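Kinetochore protein Mis16 (Schizosaccharomyces japonicus, PDB 4XYH) binds histone H4 and the CENP-A-specific chaperone Scm3, and probably supports the delivery of CENP-A to centromeres. Local coordinates at residues His304-Trp309 with Leu341-Thr346; Asn285-Asn290 with Tyr295-Ala300; Val350-Leu355 with Gln408-Ser413; Cys258-His263 with Arg312-Arg317. All coordinates share one frame; numbering follows the deposited sequence.

Interaction 1 of 4, residues His304-Trp309 with Leu341-Thr346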
loop_
_atom_site.group_PDB
_atom_site.type_symbol
_atom_site.label_atom_id
_atom_site.label_comp_id
_atom_site.label_asym_id
_atom_site.label_seq_id
_atom_site.Cartn_x
_atom_site.Cartn_y
_atom_site.Cartn_z
ATOM N N HIS A 304 -8.204 -10.596 -11.493
ATOM C CA HIS A 304 -7.023 -11.430 -11.198
ATOM C C HIS A 304 -5.748 -10.975 -11.928
ATOM O O HIS A 304 -4.733 -11.658 -11.875
ATOM C CB HIS A 304 -7.275 -12.921 -11.532
ATOM C CG HIS A 304 -8.549 -13.479 -10.968
ATOM N ND1 HIS A 304 -8.883 -14.815 -11.080
ATOM C CD2 HIS A 304 -9.571 -12.893 -10.297
ATOM C CE1 HIS A 304 -10.051 -15.025 -10.499
ATOM N NE2 HIS A 304 -10.491 -13.876 -10.017
ATOM N N THR A 305 -5.772 -9.829 -12.595
ATOM C CA THR A 305 -4.590 -9.448 -13.343
ATOM C C THR A 305 -4.003 -8.127 -12.900
ATOM O O THR A 305 -4.657 -7.327 -12.230
ATOM C CB THR A 305 -4.878 -9.358 -14.865
ATOM O OG1 THR A 305 -5.753 -8.252 -15.127
ATOM C CG2 THR A 305 -5.518 -10.640 -15.365
ATOM N N VAL A 306 -2.752 -7.915 -13.296
ATOM C CA VAL A 306 -2.132 -6.614 -13.221
ATOM C C VAL A 306 -1.845 -6.131 -14.636
ATOM O O VAL A 306 -1.230 -6.843 -15.420
ATOM C CB VAL A 306 -0.829 -6.648 -12.399
ATOM C CG1 VAL A 306 -0.046 -5.347 -12.585
ATOM C CG2 VAL A 306 -1.152 -6.867 -10.954
ATOM N N ALA A 307 -2.310 -4.933 -14.968
ATOM C CA ALA A 307 -2.053 -4.366 -16.286
ATOM C C ALA A 307 -1.003 -3.265 -16.190
ATOM O O ALA A 307 -1.009 -2.478 -15.239
ATOM C CB ALA A 307 -3.337 -3.833 -16.905
ATOM N N LEU A 308 -0.097 -3.224 -17.165
ATOM C CA LEU A 308 0.933 -2.176 -17.227
ATOM C C LEU A 308 0.548 -1.136 -18.273
ATOM O O LEU A 308 -0.011 -1.487 -19.306
ATOM C CB LEU A 308 2.306 -2.782 -17.546
ATOM C CG LEU A 308 2.721 -3.842 -16.520
ATOM C CD1 LEU A 308 3.929 -4.632 -16.996
ATOM C CD2 LEU A 308 3.019 -3.181 -15.191
ATOM N N TRP A 309 0.845 0.137 -18.004
ATOM C CA TRP A 309 0.419 1.217 -18.880
ATOM C C TRP A 309 1.507 2.264 -19.059
ATOM O O TRP A 309 2.319 2.509 -18.159
ATOM C CB TRP A 309 -0.829 1.926 -18.334
ATOM C CG TRP A 309 -1.947 1.053 -17.948
ATOM C CD1 TRP A 309 -2.115 0.419 -16.747
ATOM C CD2 TRP A 309 -3.095 0.726 -18.740
ATOM N NE1 TRP A 309 -3.294 -0.285 -16.748
ATOM C CE2 TRP A 309 -3.911 -0.119 -17.961
ATOM C CE3 TRP A 309 -3.512 1.071 -20.029
ATOM C CZ2 TRP A 309 -5.115 -0.638 -18.434
ATOM C CZ3 TRP A 309 -4.710 0.552 -20.501
ATOM C CH2 TRP A 309 -5.499 -0.290 -19.704
ATOM N N LEU A 341 8.368 -5.214 -9.600
ATOM C CA LEU A 341 7.205 -4.822 -8.803
ATOM C C LEU A 341 6.613 -6.020 -8.055
ATOM O O LEU A 341 6.884 -7.176 -8.377
ATOM C CB LEU A 341 6.127 -4.160 -9.669
ATOM C CG LEU A 341 5.197 -5.037 -10.500
ATOM C CD1 LEU A 341 4.001 -4.249 -11.022
ATOM C CD2 LEU A 341 5.979 -5.599 -11.659
ATOM N N VAL A 342 5.828 -5.721 -7.031
ATOM C CA VAL A 342 5.256 -6.735 -6.176
ATOM C C VAL A 342 3.733 -6.535 -6.135
ATOM O O VAL A 342 3.249 -5.398 -6.184
ATOM C CB VAL A 342 5.880 -6.679 -4.751
ATOM C CG1 VAL A 342 5.445 -5.423 -3.981
ATOM C CG2 VAL A 342 5.505 -7.888 -3.989
ATOM N N THR A 343 2.988 -7.638 -6.092
ATOM C CA THR A 343 1.536 -7.593 -6.024
ATOM C C THR A 343 1.031 -8.560 -4.953
ATOM O O THR A 343 1.746 -9.474 -4.539
ATOM C CB THR A 343 0.876 -7.951 -7.381
ATOM O OG1 THR A 343 1.196 -9.303 -7.740
ATOM C CG2 THR A 343 1.356 -7.020 -8.481
ATOM N N SER A 344 -0.207 -8.352 -4.513
ATOM C CA SER A 344 -0.807 -9.154 -3.456
ATOM C C SER A 344 -2.244 -9.440 -3.841
ATOM O O SER A 344 -2.885 -8.638 -4.528
ATOM C CB SER A 344 -0.760 -8.441 -2.104
ATOM O OG SER A 344 -1.884 -7.578 -1.936
ATOM N N SER A 345 -2.757 -10.563 -3.370
ATOM C CA SER A 345 -4.045 -11.023 -3.837
ATOM C C SER A 345 -4.854 -11.723 -2.749
ATOM O O SER A 345 -4.327 -12.142 -1.716
ATOM C CB SER A 345 -3.843 -11.955 -5.036
ATOM O OG SER A 345 -5.050 -12.575 -5.424
ATOM N N THR A 346 -6.150 -11.831 -2.999
ATOM C CA THR A 346 -7.047 -12.614 -2.166
ATOM C C THR A 346 -6.673 -14.107 -2.223
ATOM O O THR A 346 -7.027 -14.879 -1.334
ATOM C CB THR A 346 -8.509 -12.391 -2.610
ATOM O OG1 THR A 346 -8.830 -11.006 -2.438
ATOM C CG2 THR A 346 -9.480 -13.221 -1.782
#

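Interaction 2 of 4, residues Asn285-Asn290 with Tyr295-Ala300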
loop_
_atom_site.group_PDB
_atom_site.type_symbol
_atom_site.label_atom_id
_atom_site.label_comp_id
_atom_site.label_asym_id
_atom_site.label_seq_id
_atom_site.Cartn_x
_atom_site.Cartn_y
_atom_site.Cartn_z
ATOM N N ASN A 285 -8.325 -2.135 -8.110
ATOM C CA ASN A 285 -8.045 -2.018 -6.675
ATOM C C ASN A 285 -6.817 -1.212 -6.297
ATOM O O ASN A 285 -6.770 -0.648 -5.210
ATOM C CB ASN A 285 -7.916 -3.411 -6.052
ATOM C CG ASN A 285 -9.213 -4.186 -6.109
ATOM O OD1 ASN A 285 -10.290 -3.608 -5.969
ATOM N ND2 ASN A 285 -9.123 -5.488 -6.342
ATOM N N GLY A 286 -5.812 -1.178 -7.166
ATOM C CA GLY A 286 -4.590 -0.459 -6.847
ATOM C C GLY A 286 -3.945 0.151 -8.072
ATOM O O GLY A 286 -4.193 -0.281 -9.211
ATOM N N VAL A 287 -3.108 1.156 -7.836
ATOM C CA VAL A 287 -2.402 1.844 -8.903
ATOM C C VAL A 287 -1.053 2.307 -8.365
ATOM O O VAL A 287 -0.933 2.674 -7.196
ATOM C CB VAL A 287 -3.224 3.044 -9.436
ATOM C CG1 VAL A 287 -3.544 4.005 -8.295
ATOM C CG2 VAL A 287 -2.498 3.768 -10.597
ATOM N N ALA A 288 -0.037 2.287 -9.214
ATOM C CA ALA A 288 1.306 2.639 -8.771
ATOM C C ALA A 288 2.167 3.125 -9.935
ATOM O O ALA A 288 2.279 2.460 -10.974
ATOM C CB ALA A 288 1.963 1.457 -8.077
ATOM N N PHE A 289 2.757 4.302 -9.745
ATOM C CA PHE A 289 3.739 4.850 -10.664
ATOM C C PHE A 289 5.112 4.241 -10.421
ATOM O O PHE A 289 5.527 4.063 -9.272
ATOM C CB PHE A 289 3.841 6.361 -10.500
ATOM C CG PHE A 289 2.716 7.125 -11.117
ATOM C CD1 PHE A 289 2.439 7.008 -12.471
ATOM C CD2 PHE A 289 1.962 8.007 -10.354
ATOM C CE1 PHE A 289 1.420 7.742 -13.043
ATOM C CE2 PHE A 289 0.948 8.744 -10.924
ATOM C CZ PHE A 289 0.675 8.608 -12.272
ATOM N N ASN A 290 5.822 3.944 -11.503
ATOM C CA ASN A 290 7.198 3.469 -11.429
ATOM C C ASN A 290 8.099 4.641 -11.078
ATOM O O ASN A 290 8.016 5.679 -11.709
ATOM C CB ASN A 290 7.611 2.842 -12.765
ATOM C CG ASN A 290 9.025 2.261 -12.748
ATOM O OD1 ASN A 290 10.013 2.999 -12.764
ATOM N ND2 ASN A 290 9.120 0.930 -12.761
ATOM N N TYR A 295 6.733 7.532 -17.130
ATOM C CA TYR A 295 5.534 7.275 -17.937
ATOM C C TYR A 295 4.898 5.927 -17.629
ATOM O O TYR A 295 3.791 5.641 -18.098
ATOM C CB TYR A 295 5.864 7.358 -19.441
ATOM C CG TYR A 295 6.386 8.719 -19.826
ATOM C CD1 TYR A 295 5.511 9.765 -20.078
ATOM C CD2 TYR A 295 7.756 8.974 -19.888
ATOM C CE1 TYR A 295 5.980 11.038 -20.398
ATOM C CE2 TYR A 295 8.234 10.246 -20.210
ATOM C CZ TYR A 295 7.337 11.267 -20.462
ATOM O OH TYR A 295 7.791 12.525 -20.781
ATOM N N LEU A 296 5.587 5.098 -16.851
ATOM C CA LEU A 296 5.088 3.749 -16.581
ATOM C C LEU A 296 4.247 3.692 -15.305
ATOM O O LEU A 296 4.606 4.312 -14.294
ATOM C CB LEU A 296 6.246 2.754 -16.472
ATOM C CG LEU A 296 5.883 1.269 -16.307
ATOM C CD1 LEU A 296 5.025 0.781 -17.452
ATOM C CD2 LEU A 296 7.128 0.416 -16.229
ATOM N N LEU A 297 3.137 2.948 -15.356
ATOM C CA LEU A 297 2.341 2.656 -14.155
ATOM C C LEU A 297 1.645 1.292 -14.249
ATOM O O LEU A 297 1.587 0.681 -15.323
ATOM C CB LEU A 297 1.299 3.753 -13.893
ATOM C CG LEU A 297 0.207 3.977 -14.949
ATOM C CD1 LEU A 297 -1.003 4.614 -14.312
ATOM C CD2 LEU A 297 0.724 4.861 -16.083
ATOM N N ALA A 298 1.117 0.823 -13.118
ATOM C CA ALA A 298 0.467 -0.478 -13.055
ATOM C C ALA A 298 -0.881 -0.375 -12.369
ATOM O O ALA A 298 -1.062 0.450 -11.466
ATOM C CB ALA A 298 1.349 -1.479 -12.324
ATOM N N THR A 299 -1.820 -1.219 -12.792
ATOM C CA THR A 299 -3.106 -1.339 -12.122
ATOM C C THR A 299 -3.342 -2.782 -11.689
ATOM O O THR A 299 -3.011 -3.726 -12.417
ATOM C CB THR A 299 -4.289 -0.888 -13.027
ATOM O OG1 THR A 299 -4.245 -1.597 -14.276
ATOM C CG2 THR A 299 -4.222 0.604 -13.298
ATOM N N ALA A 300 -3.908 -2.941 -10.496
ATOM C CA ALA A 300 -4.291 -4.249 -9.975
ATOM C C ALA A 300 -5.808 -4.343 -10.005
ATOM O O ALA A 300 -6.497 -3.447 -9.521
ATOM C CB ALA A 300 -3.766 -4.445 -8.558
#

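Interaction 3 of 4, residues Val350-Leu355 with Gln408-Ser413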
loop_
_atom_site.group_PDB
_atom_site.type_symbol
_atom_site.label_atom_id
_atom_site.label_comp_id
_atom_site.label_asym_id
_atom_site.label_seq_id
_atom_site.Cartn_x
_atom_site.Cartn_y
_atom_site.Cartn_z
ATOM N N VAL A 350 1.805 -13.408 -2.438
ATOM C CA VAL A 350 2.483 -12.182 -2.863
ATOM C C VAL A 350 3.438 -12.535 -4.010
ATOM O O VAL A 350 4.361 -13.319 -3.840
ATOM C CB VAL A 350 3.246 -11.516 -1.706
ATOM C CG1 VAL A 350 3.939 -10.261 -2.188
ATOM C CG2 VAL A 350 2.288 -11.159 -0.564
ATOM N N CYS A 351 3.201 -11.980 -5.186
ATOM C CA CYS A 351 4.062 -12.260 -6.329
ATOM C C CYS A 351 5.038 -11.118 -6.597
ATOM O O CYS A 351 4.669 -9.946 -6.554
ATOM C CB CYS A 351 3.219 -12.532 -7.577
ATOM S SG CYS A 351 2.249 -14.089 -7.493
ATOM N N VAL A 352 6.291 -11.471 -6.861
ATOM C CA VAL A 352 7.284 -10.498 -7.289
ATOM C C VAL A 352 7.516 -10.696 -8.784
ATOM O O VAL A 352 7.749 -11.825 -9.225
ATOM C CB VAL A 352 8.613 -10.652 -6.523
ATOM C CG1 VAL A 352 9.586 -9.539 -6.913
ATOM C CG2 VAL A 352 8.363 -10.683 -5.018
ATOM N N TRP A 353 7.434 -9.611 -9.554
ATOM C CA TRP A 353 7.548 -9.679 -11.007
ATOM C C TRP A 353 8.792 -8.968 -11.512
ATOM O O TRP A 353 9.207 -7.952 -10.953
ATOM C CB TRP A 353 6.331 -9.061 -11.680
ATOM C CG TRP A 353 5.009 -9.556 -11.177
ATOM C CD1 TRP A 353 4.305 -9.069 -10.115
ATOM C CD2 TRP A 353 4.215 -10.612 -11.734
ATOM N NE1 TRP A 353 3.131 -9.759 -9.972
ATOM C CE2 TRP A 353 3.047 -10.709 -10.954
ATOM C CE3 TRP A 353 4.376 -11.481 -12.820
ATOM C CZ2 TRP A 353 2.043 -11.651 -11.216
ATOM C CZ3 TRP A 353 3.377 -12.420 -13.080
ATOM C CH2 TRP A 353 2.228 -12.494 -12.278
ATOM N N ASP A 354 9.370 -9.498 -12.586
ATOM C CA ASP A 354 10.535 -8.912 -13.240
ATOM C C ASP A 354 10.192 -8.604 -14.702
ATOM O O ASP A 354 10.236 -9.482 -15.556
ATOM C CB ASP A 354 11.726 -9.869 -13.141
ATOM C CG ASP A 354 13.011 -9.308 -13.758
ATOM O OD1 ASP A 354 12.964 -8.359 -14.566
ATOM O OD2 ASP A 354 14.089 -9.853 -13.441
ATOM N N LEU A 355 9.873 -7.349 -14.992
ATOM C CA LEU A 355 9.429 -6.988 -16.334
ATOM C C LEU A 355 10.488 -7.204 -17.419
ATOM O O LEU A 355 10.167 -7.216 -18.610
ATOM C CB LEU A 355 8.972 -5.536 -16.362
ATOM C CG LEU A 355 7.866 -5.181 -15.365
ATOM C CD1 LEU A 355 7.307 -3.802 -15.678
ATOM C CD2 LEU A 355 6.771 -6.236 -15.344
ATOM N N GLN A 408 4.390 -10.196 8.214
ATOM C CA GLN A 408 5.591 -10.914 7.812
ATOM C C GLN A 408 6.596 -9.976 7.173
ATOM O O GLN A 408 6.244 -9.126 6.349
ATOM C CB GLN A 408 5.256 -12.057 6.850
ATOM C CG GLN A 408 5.056 -13.372 7.539
ATOM C CD GLN A 408 4.459 -14.440 6.639
ATOM O OE1 GLN A 408 4.326 -14.257 5.419
ATOM N NE2 GLN A 408 4.081 -15.565 7.245
ATOM N N ILE A 409 7.847 -10.140 7.585
ATOM C CA ILE A 409 8.972 -9.416 7.038
ATOM C C ILE A 409 9.911 -10.434 6.406
ATOM O O ILE A 409 10.460 -11.292 7.092
ATOM C CB ILE A 409 9.684 -8.594 8.124
ATOM C CG1 ILE A 409 8.704 -7.571 8.699
ATOM C CG2 ILE A 409 10.928 -7.894 7.560
ATOM C CD1 ILE A 409 9.283 -6.697 9.786
ATOM N N TRP A 410 10.080 -10.354 5.094
ATOM C CA TRP A 410 10.801 -11.394 4.386
ATOM C C TRP A 410 11.694 -10.875 3.266
ATOM O O TRP A 410 11.501 -9.777 2.741
ATOM C CB TRP A 410 9.821 -12.418 3.811
ATOM C CG TRP A 410 8.670 -11.808 3.088
ATOM C CD1 TRP A 410 7.537 -11.270 3.648
ATOM C CD2 TRP A 410 8.521 -11.673 1.675
ATOM N NE1 TRP A 410 6.692 -10.813 2.662
ATOM C CE2 TRP A 410 7.272 -11.048 1.443
ATOM C CE3 TRP A 410 9.317 -12.018 0.577
ATOM C CZ2 TRP A 410 6.807 -10.760 0.157
ATOM C CZ3 TRP A 410 8.848 -11.732 -0.698
ATOM C CH2 TRP A 410 7.608 -11.107 -0.894
ATOM N N SER A 411 12.675 -11.692 2.911
ATOM C CA SER A 411 13.593 -11.385 1.834
ATOM C C SER A 411 13.802 -12.624 0.989
ATOM O O SER A 411 14.267 -13.642 1.502
ATOM C CB SER A 411 14.921 -10.905 2.390
ATOM O OG SER A 411 15.802 -10.623 1.321
ATOM N N PRO A 412 13.428 -12.570 -0.298
ATOM C CA PRO A 412 13.677 -13.768 -1.110
ATOM C C PRO A 412 15.174 -14.019 -1.266
ATOM O O PRO A 412 15.981 -13.089 -1.194
ATOM C CB PRO A 412 13.019 -13.446 -2.448
ATOM C CG PRO A 412 12.831 -11.961 -2.444
ATOM C CD PRO A 412 12.693 -11.530 -1.034
ATOM N N SER A 413 15.541 -15.280 -1.438
ATOM C CA SER A 413 16.949 -15.657 -1.513
ATOM C C SER A 413 17.703 -14.942 -2.646
ATOM O O SER A 413 17.218 -14.858 -3.780
ATOM C CB SER A 413 17.061 -17.168 -1.683
ATOM O OG SER A 413 18.373 -17.523 -2.046
#

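Interaction 4 of 4, residues Cys258-His263 with Arg312-Arg317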
loop_
_atom_site.group_PDB
_atom_site.type_symbol
_atom_site.label_atom_id
_atom_site.label_comp_id
_atom_site.label_asym_id
_atom_site.label_seq_id
_atom_site.Cartn_x
_atom_site.Cartn_y
_atom_site.Cartn_z
ATOM N N CYS A 258 -14.224 0.712 -12.646
ATOM C CA CYS A 258 -13.326 0.158 -13.683
ATOM C C CYS A 258 -12.418 1.156 -14.387
ATOM O O CYS A 258 -11.679 0.758 -15.282
ATOM C CB CYS A 258 -14.131 -0.594 -14.759
ATOM S SG CYS A 258 -15.110 -1.910 -14.066
ATOM N N THR A 259 -12.452 2.434 -14.008
ATOM C CA THR A 259 -11.623 3.412 -14.724
ATOM C C THR A 259 -10.286 3.739 -14.057
ATOM O O THR A 259 -10.104 3.577 -12.840
ATOM C CB THR A 259 -12.366 4.743 -14.943
ATOM O OG1 THR A 259 -12.608 5.391 -13.683
ATOM C CG2 THR A 259 -13.685 4.502 -15.673
ATOM N N LEU A 260 -9.358 4.192 -14.895
ATOM C CA LEU A 260 -8.069 4.713 -14.487
ATOM C C LEU A 260 -8.076 6.155 -14.915
ATOM O O LEU A 260 -8.297 6.436 -16.091
ATOM C CB LEU A 260 -6.928 3.956 -15.166
ATOM C CG LEU A 260 -5.545 4.608 -15.139
ATOM C CD1 LEU A 260 -4.969 4.599 -13.711
ATOM C CD2 LEU A 260 -4.586 3.900 -16.117
ATOM N N GLN A 261 -7.869 7.085 -13.994
ATOM C CA GLN A 261 -7.975 8.492 -14.376
ATOM C C GLN A 261 -6.743 9.281 -13.961
ATOM O O GLN A 261 -6.057 8.938 -13.000
ATOM C CB GLN A 261 -9.250 9.129 -13.800
ATOM C CG GLN A 261 -10.541 8.346 -14.102
ATOM C CD GLN A 261 -11.797 9.145 -13.822
ATOM O OE1 GLN A 261 -11.780 10.367 -13.861
ATOM N NE2 GLN A 261 -12.895 8.455 -13.537
ATOM N N ILE A 262 -6.453 10.327 -14.728
ATOM C CA ILE A 262 -5.347 11.223 -14.426
ATOM C C ILE A 262 -5.945 12.580 -14.166
ATOM O O ILE A 262 -6.746 13.070 -14.963
ATOM C CB ILE A 262 -4.325 11.310 -15.577
ATOM C CG1 ILE A 262 -3.771 9.921 -15.902
ATOM C CG2 ILE A 262 -3.210 12.277 -15.212
ATOM C CD1 ILE A 262 -2.930 9.328 -14.777
ATOM N N HIS A 263 -5.587 13.177 -13.042
ATOM C CA HIS A 263 -6.140 14.466 -12.695
ATOM C C HIS A 263 -5.033 15.486 -12.642
ATOM O O HIS A 263 -3.924 15.174 -12.190
ATOM C CB HIS A 263 -6.866 14.404 -11.349
ATOM C CG HIS A 263 -7.746 13.206 -11.202
ATOM N ND1 HIS A 263 -9.052 13.186 -11.636
ATOM C CD2 HIS A 263 -7.499 11.973 -10.698
ATOM C CE1 HIS A 263 -9.576 11.998 -11.400
ATOM N NE2 HIS A 263 -8.655 11.246 -10.826
ATOM N N ARG A 312 1.398 7.792 -22.237
ATOM C CA ARG A 312 1.324 8.387 -23.571
ATOM C C ARG A 312 0.438 7.560 -24.488
ATOM O O ARG A 312 0.198 7.933 -25.623
ATOM C CB ARG A 312 2.728 8.552 -24.157
ATOM C CG ARG A 312 3.577 9.588 -23.434
ATOM C CD ARG A 312 5.056 9.412 -23.736
ATOM N NE ARG A 312 5.548 8.098 -23.316
ATOM C CZ ARG A 312 6.825 7.714 -23.328
ATOM N NH1 ARG A 312 7.777 8.534 -23.737
ATOM N NH2 ARG A 312 7.151 6.497 -22.920
ATOM N N ARG A 313 -0.057 6.441 -23.965
ATOM C CA ARG A 313 -0.930 5.547 -24.731
ATOM C C ARG A 313 -1.899 4.761 -23.832
ATOM O O ARG A 313 -1.903 3.535 -23.851
ATOM C CB ARG A 313 -0.073 4.573 -25.573
ATOM C CG ARG A 313 -0.792 3.859 -26.717
ATOM C CD ARG A 313 0.051 2.713 -27.256
ATOM N NE ARG A 313 -0.030 1.520 -26.409
ATOM C CZ ARG A 313 0.588 0.366 -26.656
ATOM N NH1 ARG A 313 1.354 0.229 -27.727
ATOM N NH2 ARG A 313 0.426 -0.662 -25.835
ATOM N N LEU A 314 -2.716 5.459 -23.056
ATOM C CA LEU A 314 -3.633 4.779 -22.134
ATOM C C LEU A 314 -4.786 4.051 -22.833
ATOM O O LEU A 314 -5.519 3.274 -22.212
ATOM C CB LEU A 314 -4.186 5.775 -21.114
ATOM C CG LEU A 314 -3.152 6.300 -20.101
ATOM C CD1 LEU A 314 -3.817 7.136 -19.008
ATOM C CD2 LEU A 314 -2.406 5.137 -19.486
ATOM N N ASN A 315 -4.929 4.275 -24.133
ATOM C CA ASN A 315 -5.966 3.603 -24.905
ATOM C C ASN A 315 -5.588 2.172 -25.234
ATOM O O ASN A 315 -6.393 1.422 -25.771
ATOM C CB ASN A 315 -6.237 4.360 -26.199
ATOM C CG ASN A 315 -4.972 4.575 -27.007
ATOM O OD1 ASN A 315 -4.271 5.577 -26.819
ATOM N ND2 ASN A 315 -4.652 3.622 -27.891
ATOM N N GLN A 316 -4.353 1.799 -24.932
ATOM C CA GLN A 316 -3.885 0.453 -25.226
ATOM C C GLN A 316 -2.810 0.033 -24.226
ATOM O O GLN A 316 -1.689 0.554 -24.214
ATOM C CB GLN A 316 -3.362 0.358 -26.667
ATOM C CG GLN A 316 -2.817 -1.000 -27.032
ATOM C CD GLN A 316 -2.103 -0.998 -28.375
ATOM O OE1 GLN A 316 -2.091 0.015 -29.079
ATOM N NE2 GLN A 316 -1.489 -2.127 -28.731
ATOM N N ARG A 317 -3.202 -0.914 -23.384
ATOM C CA ARG A 317 -2.366 -1.524 -22.362
ATOM C C ARG A 317 -0.995 -1.998 -22.903
ATOM O O ARG A 317 -0.911 -2.449 -24.039
ATOM C CB ARG A 317 -3.182 -2.676 -21.787
ATOM C CG ARG A 317 -2.517 -3.584 -20.849
ATOM C CD ARG A 317 -3.486 -4.730 -20.538
ATOM N NE ARG A 317 -4.799 -4.268 -20.086
ATOM C CZ ARG A 317 -5.647 -5.040 -19.414
ATOM N NH1 ARG A 317 -5.304 -6.286 -19.119
ATOM N NH2 ARG A 317 -6.824 -4.574 -19.024
#

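Interaction 1 of 4, residues His304-Trp309 with Leu341-Thr346
Two adjacent blades of the WD-repeat beta-propeller meet where Val306 faces Thr343. The contact is apolar and buried, and no hydrogen bond crosses it. CG2 of Val306 lies 3.5 Å from CG2 of Thr343, methyl against methyl, and the two side chains meet at a slant. The other branch of Val306, CG1, stands anti to its own backbone N (chi1 168°). It lies near Leu341, with CG1 of Val306 4.5 Å from CD1 of Leu341. The same CD1 of Leu341 sits 4.4 Å from CD2 of Leu308. Both leucine contacts are looser than the methyl pair. Leu341 therefore reaches both Val306 and Leu308. The axes of strands 306-309 and 341-345 stay 10.4 Å apart at their closest, and the strands run at 147°. That spacing suits two sheets packed through side chains rather than strands paired in one sheet. Thr343 divides its two branches. Its methyl joins the interface, while OG1 hydrogen-bonds His324 NE2 and Trp353 NE1 within its own blade. Val328, on the first strand of that blade, also touches Val306. The His-Thr-Trp network behind an apolar blade-to-blade seam is typical of WD40 propellers.

Interaction 2 of 4, residues Asn285-Asn290 with Tyr295-Ala300
Phe289 presents a ring edge to the backbone of the next strand. Leu296 O lies in the ring plane, 3.9 Å from CD1 of Phe289. CB of Leu297 approaches the same CD1 of Phe289 obliquely at 3.7 Å. The side chains of Phe289 and Leu297 run side by side and point the same way. CG of Phe289 is anti to its carbonyl carbon (chi1 -76°), which lets the ring reach Leu297. Leu250 and Thr252 of the preceding blade also touch Phe289. Replacing Phe289 with an alanine is likely to open a gap beside Leu297 and deprive Leu250 and Thr252 of a packing partner. On the same face CG2 of Val287 meets CD1 of Leu297 at 4.1 Å. The strands are antiparallel. Ala288 and Ala298 form a hydrogen-bonded pair, with Ala298 N 2.9 Å from Ala288 O. Ala300 N bonds Gly286 O at 3.0 Å. At the other side of that pair Ala300 O takes two donors, Asn285 N at 2.7 Å and, weakly, Gly286 N. This is a classic beta bulge. At the far end Asn290 N gives a nearly straight bond (177°) to Leu296 O. Asn290 OD1 accepts from Phe292 N. Asn285 ND2 bonds Val328 O and Asn290 ND2 bonds Glu338 O, both in the next blade. Such a buried hairpin forms the first two strands of a WD40 propeller blade.

Interaction 3 of 4, residues Val350-Leu355 with Gln408-Ser413
Trp410 sets the edge of its six-membered ring against two valines of the neighbouring blade. CZ2 of Trp410 is 3.7 Å from CG1 of Val350. CH2 of Trp410 lies 4.0 Å from that same CG1 of Val350, so the methyl sits against the CZ2-CH2 side of the ring. CB of Val350 follows at 4.1 Å from CZ2 of Trp410. CG2 of Val352 comes to 4.2 Å from CH2 of Trp410. Both methyls lie near the ring plane, so the indole is met at its edge and not over a face. CG1 of Val350 is anti to its backbone N (chi1 180°), and this carries it out to the ring. Trp410 holds its CG between its backbone N and its carbonyl carbon (chi1 48°), which brings the six-membered ring up against Val350 and Val352. Between the two segments lies the seam of two WD40 propeller blades. Strand 350-354 is the third of its sheet, next to the last strand 374-378. Trp410 lies on the strand that pairs with 41-48 near the N-terminus. The indole is also held by its polar end. NE1 of Trp410 hydrogen-bonds Ser400 OG. His378 stacks on the Trp410 ring, and its backbone bonds to Val350. Val352 also touches Trp396. Ser413, after Pro412, is at the N-cap of the short helix 414-417.

Interaction 4 of 4, residues Cys258-His263 with Arg312-Arg317
Gln316 O is gripped by two nitrogens of Arg313, both in a side-on hold on the one atom. NE of Arg313 and NH2 of Arg313 each lie 2.9 Å from Gln316 O. The two donors come from the same face of the carbonyl plane, NH2 from well above it and NE less tilted. The oxygen lies close to the guanidinium plane. Gln316 also folds its amide over one face of that group, with CD 3.5 Å above the plane. A type I turn from Arg313 to Gln316 is closed by Gln316 N to Arg313 O at 3.2 Å. The arginine thus braces the end of the turn, and Leu314 within it points to strand 259-263. CD2 of Leu314 touches CD2 of Leu260 at 4.2 Å. CD1 of Leu314 meets CG1 of Ile262, also at 4.2 Å. Leu314 crosses each partner at about a right angle, one branch to each. With CG of Leu314 anti to the carbonyl carbon (chi1 -69°), its two methyls fork between Leu260 and Ile262. Leu314 also touches Gln275 and Val277 of strand 275-278 and Trp309 of strand 306-310. The turn lies between strands 306-310 and 319-321 of one blade and packs on the last two strands of the blade before.

How the interactions relate
Interactions 1, 2 and 4 share the blade that runs from strand 284-289 to strand 319-321. Interaction 2 is the hairpin inside it, and interactions 1 and 4 join it to the next and the preceding blade. The centres of interactions 1 and 2 are about 9 Å apart, and Trp309 N probably bonds Leu297 O (2.8 Å). CD1 of Leu260 bridges interactions 4 and 2, lying 4.0 Å from CD1 of Leu297. Interaction 3 carries the pattern one blade further. It touches interaction 1 through paired strands, where Leu341 O lies 2.8 Å from Trp353 N. Interactions 3 and 4 stay apart, about 11 Å between nearest atoms. Together the four contacts trace consecutive blades around the propeller.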